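Side-chain contacts in endoglucanase, family GH5 (Zobellia galactanivorans, PDB 6GL2), which probably hydrolyses beta-glucan linkages of hemicelluloses, such as mixed-linked glucan, as a family 5 glycoside hydrolase: residues L150-H155 / M273-S278; T250-E255 / A291-R296; D257-K262 / R301-I306; E285-H290 / F316-R321. All coordinates share one frame; numbering follows the deposited sequence. Where two conformers were deposited one is given.

Contact 1: L150-H155 / M273-S278; sequences LNEPRH and MGEWGS
E275 meets N151 and E152 in a small, buried polar contact at the C-terminal mouth of the beta/alpha barrel, where the loop following strand 145-148 faces the end of strand 271-276. No direct hydrogen bond joins the two segments; oxygen approaches oxygen, and shared partners hold the groups together. E275 OE2 lies 3.5 Å from N151 OD1, both of them acceptors. R63 serves both, with a salt bridge to E275 OE2 through NH1 and a hydrogen bond to N151 OD1 through NH2. A water completes the link: it accepts from N151 ND2 at 2.9 Å and donates to E275 OE2 at 2.7 Å. With CG anti to the backbone N (chi1 171°), the N151 side chain brings its amide close to the carboxylate; the two side chains cross at about a right angle, amide and carboxylate planes 32° apart. Beside it, E152 OE2 comes within 3.7 Å of E275 OE1. Each of these oxygens has its own outside partner, H227 ND1 for E152 and Y229 OH for E275, which help to set how the carboxylates are turned. The backbone of E152 is held by R154, whose NH1 donates to E152 O at 2.9 Å with that oxygen lying in the guanidinium plane; E110 and E161 pair with the same arginine. An Asn-Glu-Pro sequence after the fourth strand, facing a glutamate at the end of the seventh, matches the family 5 active site, consistent with E152 as acid/base and E275 as nucleophile, as in relatives.

Contact 2: T250-E255 / A291-R296; sequences TALLAE and AEFYAR
L252 reaches across to the neighbouring helix with both methyls, touching the Y294 ring at CD2 and CE2, and the edge of F293. CD1 sits 3.7 Å from Y294 CD2, while CD2 lies 3.8 Å from F293 CD2, at the edge of that ring and near its plane. The leucine therefore wedges between two consecutive aromatic residues; its CG is anti to the backbone N (chi1 180°), which places both methyls against them. The next residue, L253, meets F293 too: its CD2 is 3.7 Å from F293 CE2, and CG is 3.8 Å from F293 CZ, the two side chains crossing at about a right angle. An alanine in place of L253 is likely to leave F293 CE2 and CZ without this apolar neighbour and open a gap there. The contact is apolar throughout; the polar end of Y294 lies beyond it, its OH bonded to S228 O, and its ring stacks on W276. W243 touches L252 as well as the F293 ring, and the L252 side chain is about 6 Å from that of D248, a residue seen to bind magnesium in a structure of this protein, though no ion is bound to this chain here. The axes of the two segments approach to 10.7 Å and their directions differ by 29°, the roughly parallel packing of adjacent outer helices, 246-266 and 284-301, in a TIM barrel.

Contact 3: D257-K262 / R301-I306; sequences DKIRDK and RGICPI
Residues 257-262 of helix 246-266 run past the point where helix 284-301 ends and the chain turns toward strand 304-307, with R260 and R301 nearest at 7.1 Å between their CA atoms. That turn is a Schellman motif at G302, whose positive phi lets the chain leave the helix of this beta/alpha barrel and head for its last strand. R301, just before it, grips D257 side-on: NE and NH2 each donate to the single oxygen OD1 of D257 at 2.8 Å, with that oxygen in the guanidinium plane. The arginine gets there by keeping its chain extended from CG to NE, and its NH1 is bonded back to A297 O in its own helix. D257 OD1 also lies over a face of the R260 guanidinium, 3.2 Å from R260 NH1, an ion pair held by charge, not a hydrogen bond. R260 in turn donates from NE to D261 OD1 at 2.9 Å, so two arginines and two aspartates form one salt-bridge network joining helix 246-266 to the end of helix 284-301. A leucine replacing R301 would probably leave D257 OD1 without its two-pronged grip, with R260 as its remaining mate in this network. Beneath the charges the contact turns apolar, I259 resting on V271 and M273 of the neighbouring strand and I303 touching I264; across the segments I259 CG2 meets I303 CD1 at 4.2 Å.

Contact 4: E285-H290 / F316-R321; sequences EDRLAH and FGIFNR
The R287 guanidinium presents its edge to the loop: F316 CA lies near its plane, 4.1 Å from R287 NH2, while I318 CG2 approaches the same nitrogen obliquely at 4.5 Å. F316 sets out from its backbone away from the helix, and the arginine meets it at CA. NH2 does most of the work here. It donates to S278 O, its strongest partner, and to a water at 3.0 Å, and that water sits 2.8 Å from G317 O, bridging the side chain to the loop backbone without any direct hydrogen bond between the segments. A bend at chi3 (81°) turns the guanidinium so that NH2 faces the loop. The buried NH2 is satisfied by a carbonyl and a water. The loop side is pinned independently: D309 OD2 accepts from the backbone N of both I318 and F319, and F316 O accepts from W307 NE1. R287 also touches F280, and both it and I318 pack on I331, so the start of helix 284-301 is joined to the loop between strand 304-307 and helix 329-336, with that last helix lying against both sides and F316 leaning on helix 232-237.

Contacts 2, 3 and 4 lie among the barrel's last helices and strands, while contact 1 joins the loop after strand 145-148 to strand 271-276. Contact 1 is the most central, its centre about 6 Å from the chain's, against about 19 Å for contacts 2 and 4. Contacts 2 and 3 share helix 246-266, centres 10 Å apart; contacts 2 and 4 share helix 284-301. Backbone bonds between neighbouring strands 271-276 and 304-307 tie contact 1 to contact 3. Along the chain the segments of contacts 1, 2 and 3 alternate; contact 4 alternates with 2 and 3 but follows 1 in series. Y294 and R287 reach W276 and S278, linking outer helices to the probable catalytic strand end.

Contact 1: L150-H155 / M273-S278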
# COMPACT_ATOMS: atom_id res chain seq x y z
N LEU A 150 -4.61 5.92 3.65
CA LEU A 150 -5.22 4.83 4.41
C LEU A 150 -5.02 3.52 3.70
O LEU A 150 -5.23 3.49 2.49
CB LEU A 150 -6.75 5.04 4.55
CG LEU A 150 -7.26 6.28 5.24
CD1 LEU A 150 -8.73 6.49 4.97
CD2 LEU A 150 -6.95 6.24 6.68
N ASN A 151 -4.86 2.42 4.35
CA ASN A 151 -4.49 1.17 3.74
C ASN A 151 -5.69 0.50 3.08
O ASN A 151 -5.87 0.50 1.86
CB ASN A 151 -3.82 0.31 4.81
CG ASN A 151 -3.58 -1.10 4.35
OD1 ASN A 151 -3.18 -1.30 3.19
ND2 ASN A 151 -3.91 -2.06 5.17
N GLU A 152 -6.53 -0.09 3.90
CA GLU A 152 -7.74 -0.88 3.49
C GLU A 152 -8.91 -0.39 4.33
O GLU A 152 -9.47 -1.19 5.10
CB GLU A 152 -7.53 -2.35 3.56
CG GLU A 152 -6.46 -2.88 2.63
CD GLU A 152 -6.31 -4.31 2.59
OE1 GLU A 152 -6.80 -5.01 3.57
OE2 GLU A 152 -5.67 -4.86 1.63
N PRO A 153 -9.24 0.89 4.28
CA PRO A 153 -10.24 1.46 5.23
C PRO A 153 -11.63 0.80 4.98
O PRO A 153 -12.07 0.71 3.89
CB PRO A 153 -10.24 2.93 4.89
CG PRO A 153 -9.85 2.97 3.44
CD PRO A 153 -8.79 1.91 3.31
N ARG A 154 -12.19 0.27 6.03
CA ARG A 154 -13.37 -0.62 5.91
C ARG A 154 -13.97 -0.81 7.25
O ARG A 154 -13.37 -0.51 8.27
CB ARG A 154 -12.98 -1.99 5.30
CG ARG A 154 -12.12 -2.81 6.27
CD ARG A 154 -11.45 -3.94 5.52
NE ARG A 154 -10.75 -4.80 6.45
CZ ARG A 154 -9.58 -4.59 6.99
NH1 ARG A 154 -8.89 -3.50 6.68
NH2 ARG A 154 -9.07 -5.49 7.81
N HIS A 155 -15.18 -1.42 7.28
CA HIS A 155 -15.81 -1.77 8.54
C HIS A 155 -15.62 -3.25 8.84
O HIS A 155 -16.28 -4.09 8.22
CB HIS A 155 -17.30 -1.37 8.48
CG HIS A 155 -17.94 -1.42 9.83
ND1 HIS A 155 -19.16 -0.85 10.06
CD2 HIS A 155 -17.49 -1.83 11.02
CE1 HIS A 155 -19.45 -1.01 11.36
NE2 HIS A 155 -18.43 -1.59 11.95
N MET A 273 -0.79 -0.90 -7.53
CA MET A 273 -1.27 -2.13 -6.93
C MET A 273 -0.41 -2.40 -5.70
O MET A 273 0.59 -3.06 -5.74
CB MET A 273 -1.16 -3.31 -7.87
CG MET A 273 -1.87 -4.53 -7.37
SD MET A 273 -3.65 -4.45 -7.41
CE MET A 273 -3.98 -4.65 -9.14
N GLY A 274 -0.81 -1.75 -4.61
CA GLY A 274 0.09 -1.59 -3.45
C GLY A 274 0.22 -2.87 -2.65
O GLY A 274 1.21 -3.01 -1.90
N GLU A 275 -0.64 -3.86 -2.89
CA GLU A 275 -0.44 -5.20 -2.43
C GLU A 275 -1.03 -6.17 -3.43
O GLU A 275 -2.12 -5.94 -3.99
CB GLU A 275 -1.16 -5.53 -1.09
CG GLU A 275 -0.70 -4.64 0.05
CD GLU A 275 -1.45 -4.91 1.34
OE1 GLU A 275 -2.14 -5.92 1.49
OE2 GLU A 275 -1.29 -4.05 2.29
N TRP A 276 -0.36 -7.31 -3.57
CA TRP A 276 -0.81 -8.52 -4.27
C TRP A 276 0.19 -9.59 -3.92
O TRP A 276 1.19 -9.32 -3.23
CB TRP A 276 -0.86 -8.30 -5.79
CG TRP A 276 0.48 -8.12 -6.38
CD1 TRP A 276 1.27 -6.97 -6.33
CD2 TRP A 276 1.28 -9.10 -7.03
NE1 TRP A 276 2.47 -7.21 -6.93
CE2 TRP A 276 2.53 -8.48 -7.39
CE3 TRP A 276 1.03 -10.37 -7.48
CZ2 TRP A 276 3.51 -9.16 -8.13
CZ3 TRP A 276 2.02 -11.08 -8.18
CH2 TRP A 276 3.23 -10.45 -8.55
N GLY A 277 -0.07 -10.83 -4.36
CA GLY A 277 0.81 -11.94 -4.22
C GLY A 277 0.09 -13.19 -3.84
O GLY A 277 -1.15 -13.20 -3.90
N SER A 278 0.84 -14.25 -3.60
CA SER A 278 0.20 -15.53 -3.24
C SER A 278 0.85 -16.10 -2.04
O SER A 278 2.05 -16.01 -1.88
CB SER A 278 0.27 -16.53 -4.44
OG SER A 278 1.62 -16.75 -4.80
O HOH W 1 -3.22 -4.67 4.11

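Contact 2: T250-E255 / A291-R296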
# COMPACT_ATOMS: atom_id res chain seq x y z
N THR A 250 -7.01 -15.38 -18.59
CA THR A 250 -8.14 -14.55 -18.96
C THR A 250 -8.87 -13.85 -17.77
O THR A 250 -9.17 -12.65 -17.87
CB THR A 250 -9.17 -15.39 -19.81
OG1 THR A 250 -8.50 -15.88 -20.99
CG2 THR A 250 -10.39 -14.59 -20.18
N ALA A 251 -9.14 -14.57 -16.69
CA ALA A 251 -9.77 -14.01 -15.54
C ALA A 251 -8.90 -12.93 -14.89
O ALA A 251 -9.41 -11.88 -14.52
CB ALA A 251 -10.15 -15.04 -14.55
N LEU A 252 -7.60 -13.14 -14.84
CA LEU A 252 -6.71 -12.12 -14.24
C LEU A 252 -6.56 -10.89 -15.12
O LEU A 252 -6.62 -9.76 -14.67
CB LEU A 252 -5.37 -12.78 -13.93
CG LEU A 252 -4.30 -11.90 -13.32
CD1 LEU A 252 -4.75 -11.02 -12.14
CD2 LEU A 252 -3.11 -12.72 -12.97
N LEU A 253 -6.54 -11.08 -16.43
CA LEU A 253 -6.45 -9.98 -17.32
C LEU A 253 -7.80 -9.19 -17.26
O LEU A 253 -7.80 -7.96 -17.38
CB LEU A 253 -6.16 -10.38 -18.77
CG LEU A 253 -4.81 -10.98 -19.03
CD1 LEU A 253 -4.65 -11.15 -20.54
CD2 LEU A 253 -3.72 -10.02 -18.49
N ALA A 254 -8.94 -9.87 -17.06
CA ALA A 254 -10.21 -9.18 -16.98
C ALA A 254 -10.23 -8.29 -15.74
O ALA A 254 -10.74 -7.20 -15.74
CB ALA A 254 -11.38 -10.15 -16.92
N GLU A 255 -9.71 -8.80 -14.61
CA GLU A 255 -9.56 -8.01 -13.36
C GLU A 255 -8.74 -6.76 -13.61
O GLU A 255 -9.14 -5.64 -13.26
CB GLU A 255 -8.96 -8.94 -12.28
CG GLU A 255 -8.46 -8.28 -11.00
CD GLU A 255 -9.56 -7.79 -10.13
OE1 GLU A 255 -9.22 -7.14 -9.07
OE2 GLU A 255 -10.81 -7.93 -10.42
N ALA A 291 3.18 -15.16 -10.45
CA ALA A 291 3.92 -13.93 -10.22
C ALA A 291 4.39 -13.32 -11.52
O ALA A 291 4.29 -12.09 -11.75
CB ALA A 291 5.04 -14.16 -9.18
N GLU A 292 4.98 -14.18 -12.35
CA GLU A 292 5.48 -13.72 -13.66
C GLU A 292 4.37 -13.04 -14.48
O GLU A 292 4.55 -11.99 -15.06
CB GLU A 292 6.00 -14.98 -14.45
CG GLU A 292 7.39 -15.53 -14.07
CD GLU A 292 7.75 -16.86 -14.68
OE1 GLU A 292 6.83 -17.52 -15.24
OE2 GLU A 292 8.95 -17.28 -14.54
N PHE A 293 3.22 -13.73 -14.53
CA PHE A 293 2.10 -13.29 -15.39
C PHE A 293 1.43 -12.00 -14.86
O PHE A 293 1.17 -11.05 -15.53
CB PHE A 293 1.05 -14.38 -15.48
CG PHE A 293 -0.02 -14.09 -16.52
CD1 PHE A 293 0.12 -14.45 -17.89
CD2 PHE A 293 -1.15 -13.38 -16.17
CE1 PHE A 293 -0.88 -14.17 -18.80
CE2 PHE A 293 -2.17 -13.08 -17.13
CZ PHE A 293 -2.01 -13.47 -18.44
N TYR A 294 1.26 -12.03 -13.53
CA TYR A 294 0.62 -10.86 -12.87
C TYR A 294 1.45 -9.60 -13.09
O TYR A 294 0.98 -8.54 -13.41
CB TYR A 294 0.36 -11.27 -11.38
CG TYR A 294 -0.54 -10.31 -10.59
CD1 TYR A 294 -0.12 -9.02 -10.34
CD2 TYR A 294 -1.73 -10.71 -10.05
CE1 TYR A 294 -0.89 -8.12 -9.64
CE2 TYR A 294 -2.53 -9.82 -9.34
CZ TYR A 294 -2.07 -8.50 -9.07
OH TYR A 294 -2.86 -7.61 -8.38
N ALA A 295 2.76 -9.74 -12.74
CA ALA A 295 3.64 -8.59 -12.78
C ALA A 295 3.74 -8.05 -14.24
O ALA A 295 3.69 -6.84 -14.48
CB ALA A 295 5.03 -8.93 -12.22
N ARG A 296 3.86 -8.95 -15.21
CA ARG A 296 3.93 -8.59 -16.65
C ARG A 296 2.62 -7.85 -17.01
O ARG A 296 2.66 -6.85 -17.67
CB ARG A 296 4.16 -9.84 -17.52
CG ARG A 296 3.90 -9.69 -19.03
CD ARG A 296 4.06 -11.03 -19.80
NE ARG A 296 4.05 -10.78 -21.25
CZ ARG A 296 5.15 -10.66 -22.01
NH1 ARG A 296 6.34 -10.94 -21.54
NH2 ARG A 296 5.01 -10.37 -23.30

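Contact 3: D257-K262 / R301-I306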
# COMPACT_ATOMS: atom_id res chain seq x y z
N ASP A 257 -7.98 -5.36 -16.40
CA ASP A 257 -8.63 -4.49 -17.43
C ASP A 257 -9.79 -3.65 -16.85
O ASP A 257 -9.97 -2.54 -17.22
CB ASP A 257 -9.12 -5.31 -18.65
CG ASP A 257 -8.02 -5.89 -19.44
OD1 ASP A 257 -6.87 -5.43 -19.45
OD2 ASP A 257 -8.35 -6.75 -20.34
N LYS A 258 -10.50 -4.21 -15.85
CA LYS A 258 -11.50 -3.48 -15.10
C LYS A 258 -10.90 -2.24 -14.40
O LYS A 258 -11.38 -1.13 -14.43
CB LYS A 258 -12.19 -4.40 -14.10
CG LYS A 258 -13.08 -3.86 -13.05
CD LYS A 258 -13.62 -5.03 -12.18
CE LYS A 258 -12.75 -5.46 -10.94
NZ LYS A 258 -13.15 -6.49 -9.86
N ILE A 259 -9.76 -2.49 -13.74
CA ILE A 259 -9.02 -1.44 -13.01
C ILE A 259 -8.50 -0.39 -14.02
O ILE A 259 -8.64 0.82 -13.86
CB ILE A 259 -7.87 -2.09 -12.24
CG1 ILE A 259 -8.42 -3.05 -11.18
CG2 ILE A 259 -6.86 -1.03 -11.74
CD1 ILE A 259 -7.34 -3.93 -10.58
N ARG A 260 -7.85 -0.86 -15.09
CA ARG A 260 -7.37 0.03 -16.14
C ARG A 260 -8.49 0.88 -16.76
O ARG A 260 -8.43 2.08 -16.90
CB ARG A 260 -6.66 -0.74 -17.28
CG ARG A 260 -6.34 0.06 -18.53
CD ARG A 260 -6.14 -0.83 -19.76
NE ARG A 260 -7.35 -1.61 -20.17
CZ ARG A 260 -7.32 -2.65 -21.00
NH1 ARG A 260 -6.15 -3.08 -21.49
NH2 ARG A 260 -8.44 -3.30 -21.32
N ASP A 261 -9.54 0.15 -17.13
CA ASP A 261 -10.67 0.85 -17.82
C ASP A 261 -11.30 1.96 -17.01
O ASP A 261 -11.64 3.05 -17.51
CB ASP A 261 -11.69 -0.15 -18.34
CG ASP A 261 -11.14 -1.05 -19.46
OD1 ASP A 261 -10.09 -0.77 -20.03
OD2 ASP A 261 -11.85 -2.08 -19.73
N LYS A 262 -11.45 1.71 -15.69
CA LYS A 262 -12.09 2.68 -14.80
C LYS A 262 -11.11 3.81 -14.52
O LYS A 262 -11.38 4.96 -14.73
CB LYS A 262 -12.57 2.06 -13.48
CG LYS A 262 -13.15 3.06 -12.51
CD LYS A 262 -14.48 3.54 -13.12
CE LYS A 262 -15.42 4.34 -12.23
NZ LYS A 262 -16.67 4.57 -13.04
N ARG A 301 0.17 -2.53 -18.55
CA ARG A 301 -0.84 -1.56 -18.28
C ARG A 301 -0.34 -0.29 -17.59
O ARG A 301 -1.13 0.63 -17.39
CB ARG A 301 -1.97 -2.20 -17.52
CG ARG A 301 -2.74 -3.21 -18.37
CD ARG A 301 -3.54 -4.21 -17.55
NE ARG A 301 -4.24 -5.13 -18.44
CZ ARG A 301 -3.65 -6.02 -19.16
NH1 ARG A 301 -2.38 -6.33 -19.03
NH2 ARG A 301 -4.40 -6.69 -20.07
N GLY A 302 0.94 -0.23 -17.20
CA GLY A 302 1.46 0.96 -16.55
C GLY A 302 1.10 1.03 -15.06
O GLY A 302 1.16 2.12 -14.49
N ILE A 303 0.67 -0.07 -14.53
CA ILE A 303 0.30 -0.21 -13.09
C ILE A 303 1.55 -0.69 -12.36
O ILE A 303 2.19 -1.62 -12.76
CB ILE A 303 -0.79 -1.24 -12.89
CG1 ILE A 303 -2.10 -0.83 -13.64
CG2 ILE A 303 -1.08 -1.61 -11.39
CD1 ILE A 303 -3.20 -1.86 -13.73
N CYS A 304 1.89 -0.02 -11.24
CA CYS A 304 3.07 -0.44 -10.43
C CYS A 304 2.66 -1.59 -9.49
O CYS A 304 1.76 -1.40 -8.66
CB CYS A 304 3.49 0.70 -9.53
SG CYS A 304 4.72 0.27 -8.29
N PRO A 305 3.24 -2.78 -9.65
CA PRO A 305 2.92 -3.90 -8.77
C PRO A 305 3.83 -3.90 -7.53
O PRO A 305 5.08 -3.93 -7.68
CB PRO A 305 3.26 -5.14 -9.68
CG PRO A 305 4.34 -4.62 -10.60
CD PRO A 305 4.24 -3.13 -10.66
N ILE A 306 3.26 -4.12 -6.36
CA ILE A 306 4.01 -4.15 -5.07
C ILE A 306 3.65 -5.43 -4.34
O ILE A 306 2.58 -5.54 -3.76
CB ILE A 306 3.78 -2.87 -4.25
CG1 ILE A 306 3.95 -1.59 -5.05
CG2 ILE A 306 4.71 -2.95 -3.04
CD1 ILE A 306 3.92 -0.32 -4.24

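Contact 4: E285-H290 / F316-R321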
# COMPACT_ATOMS: atom_id res chain seq x y z
N GLU A 285 5.99 -23.92 -8.42
CA GLU A 285 5.97 -23.64 -9.83
C GLU A 285 4.77 -22.75 -10.25
O GLU A 285 4.91 -21.89 -11.06
CB GLU A 285 5.98 -24.94 -10.66
CG GLU A 285 7.32 -25.67 -10.62
CD GLU A 285 7.33 -26.77 -9.60
N ASP A 286 3.66 -23.03 -9.65
CA ASP A 286 2.47 -22.25 -9.99
C ASP A 286 2.54 -20.86 -9.35
O ASP A 286 2.10 -19.88 -9.98
CB ASP A 286 1.14 -22.99 -9.70
CG ASP A 286 0.83 -24.17 -10.69
OD1 ASP A 286 1.62 -24.53 -11.60
OD2 ASP A 286 -0.26 -24.75 -10.45
N ARG A 287 3.10 -20.70 -8.14
CA ARG A 287 3.32 -19.37 -7.57
C ARG A 287 4.19 -18.54 -8.48
O ARG A 287 4.00 -17.37 -8.69
CB ARG A 287 3.94 -19.38 -6.19
CG ARG A 287 3.06 -19.80 -5.09
CD ARG A 287 3.86 -19.64 -3.82
NE ARG A 287 4.00 -18.34 -3.17
CZ ARG A 287 4.86 -18.02 -2.20
NH1 ARG A 287 5.93 -18.72 -2.01
NH2 ARG A 287 4.65 -16.97 -1.39
N LEU A 288 5.26 -19.15 -9.02
CA LEU A 288 6.13 -18.49 -9.90
C LEU A 288 5.45 -18.07 -11.22
O LEU A 288 5.62 -16.92 -11.70
CB LEU A 288 7.36 -19.38 -10.28
CG LEU A 288 8.40 -18.75 -11.18
CD1 LEU A 288 8.94 -17.39 -10.71
CD2 LEU A 288 9.53 -19.78 -11.45
N ALA A 289 4.71 -19.00 -11.83
CA ALA A 289 3.94 -18.69 -13.04
C ALA A 289 2.96 -17.55 -12.83
O ALA A 289 2.87 -16.66 -13.63
CB ALA A 289 3.17 -19.91 -13.55
N HIS A 290 2.26 -17.58 -11.72
CA HIS A 290 1.29 -16.54 -11.38
C HIS A 290 2.03 -15.19 -11.18
O HIS A 290 1.60 -14.15 -11.71
CB HIS A 290 0.58 -16.93 -10.09
CG HIS A 290 -0.30 -15.85 -9.58
ND1 HIS A 290 0.15 -14.92 -8.65
CD2 HIS A 290 -1.63 -15.55 -9.83
CE1 HIS A 290 -0.86 -14.15 -8.34
NE2 HIS A 290 -1.92 -14.43 -9.15
N PHE A 316 3.82 -15.28 2.85
CA PHE A 316 4.14 -14.39 1.77
C PHE A 316 5.60 -13.98 1.67
O PHE A 316 6.00 -13.21 0.78
CB PHE A 316 3.27 -13.11 1.92
CG PHE A 316 1.80 -13.32 1.58
CD1 PHE A 316 1.39 -13.22 0.32
CD2 PHE A 316 0.91 -13.68 2.56
CE1 PHE A 316 0.03 -13.39 -0.02
CE2 PHE A 316 -0.41 -13.92 2.23
CZ PHE A 316 -0.82 -13.78 0.93
N GLY A 317 6.41 -14.48 2.61
CA GLY A 317 7.78 -14.06 2.67
C GLY A 317 8.63 -14.70 1.55
O GLY A 317 8.71 -15.96 1.43
N ILE A 318 9.20 -13.87 0.72
CA ILE A 318 10.13 -14.28 -0.32
C ILE A 318 11.58 -13.89 -0.05
O ILE A 318 12.50 -14.52 -0.58
CB ILE A 318 9.69 -13.86 -1.74
CG1 ILE A 318 9.64 -12.35 -1.88
CG2 ILE A 318 8.28 -14.42 -2.01
CD1 ILE A 318 9.38 -11.92 -3.31
N PHE A 319 11.77 -12.96 0.90
CA PHE A 319 13.11 -12.54 1.39
C PHE A 319 13.26 -13.00 2.83
O PHE A 319 12.34 -12.86 3.61
CB PHE A 319 13.20 -11.04 1.31
CG PHE A 319 14.50 -10.46 1.83
CD1 PHE A 319 15.73 -10.81 1.25
CD2 PHE A 319 14.54 -9.64 2.91
CE1 PHE A 319 16.90 -10.28 1.74
CE2 PHE A 319 15.75 -9.13 3.39
CZ PHE A 319 16.94 -9.45 2.82
N ASN A 320 14.45 -13.56 3.17
CA ASN A 320 14.72 -13.96 4.50
C ASN A 320 15.46 -12.83 5.25
O ASN A 320 16.63 -12.55 5.01
CB ASN A 320 15.59 -15.23 4.53
CG ASN A 320 15.73 -15.76 5.90
OD1 ASN A 320 15.89 -15.08 6.88
ND2 ASN A 320 15.85 -17.14 5.97
N ARG A 321 14.74 -12.11 6.08
CA ARG A 321 15.30 -10.96 6.83
C ARG A 321 16.35 -11.37 7.84
O ARG A 321 17.19 -10.48 8.16
CB ARG A 321 14.14 -10.18 7.51
CG ARG A 321 13.14 -9.67 6.53
CD ARG A 321 12.01 -8.94 7.19
NE ARG A 321 10.89 -8.81 6.26
CZ ARG A 321 9.70 -8.26 6.57
NH1 ARG A 321 9.50 -7.60 7.70
NH2 ARG A 321 8.72 -8.38 5.70
O HOH W 2 6.68 -17.66 0.68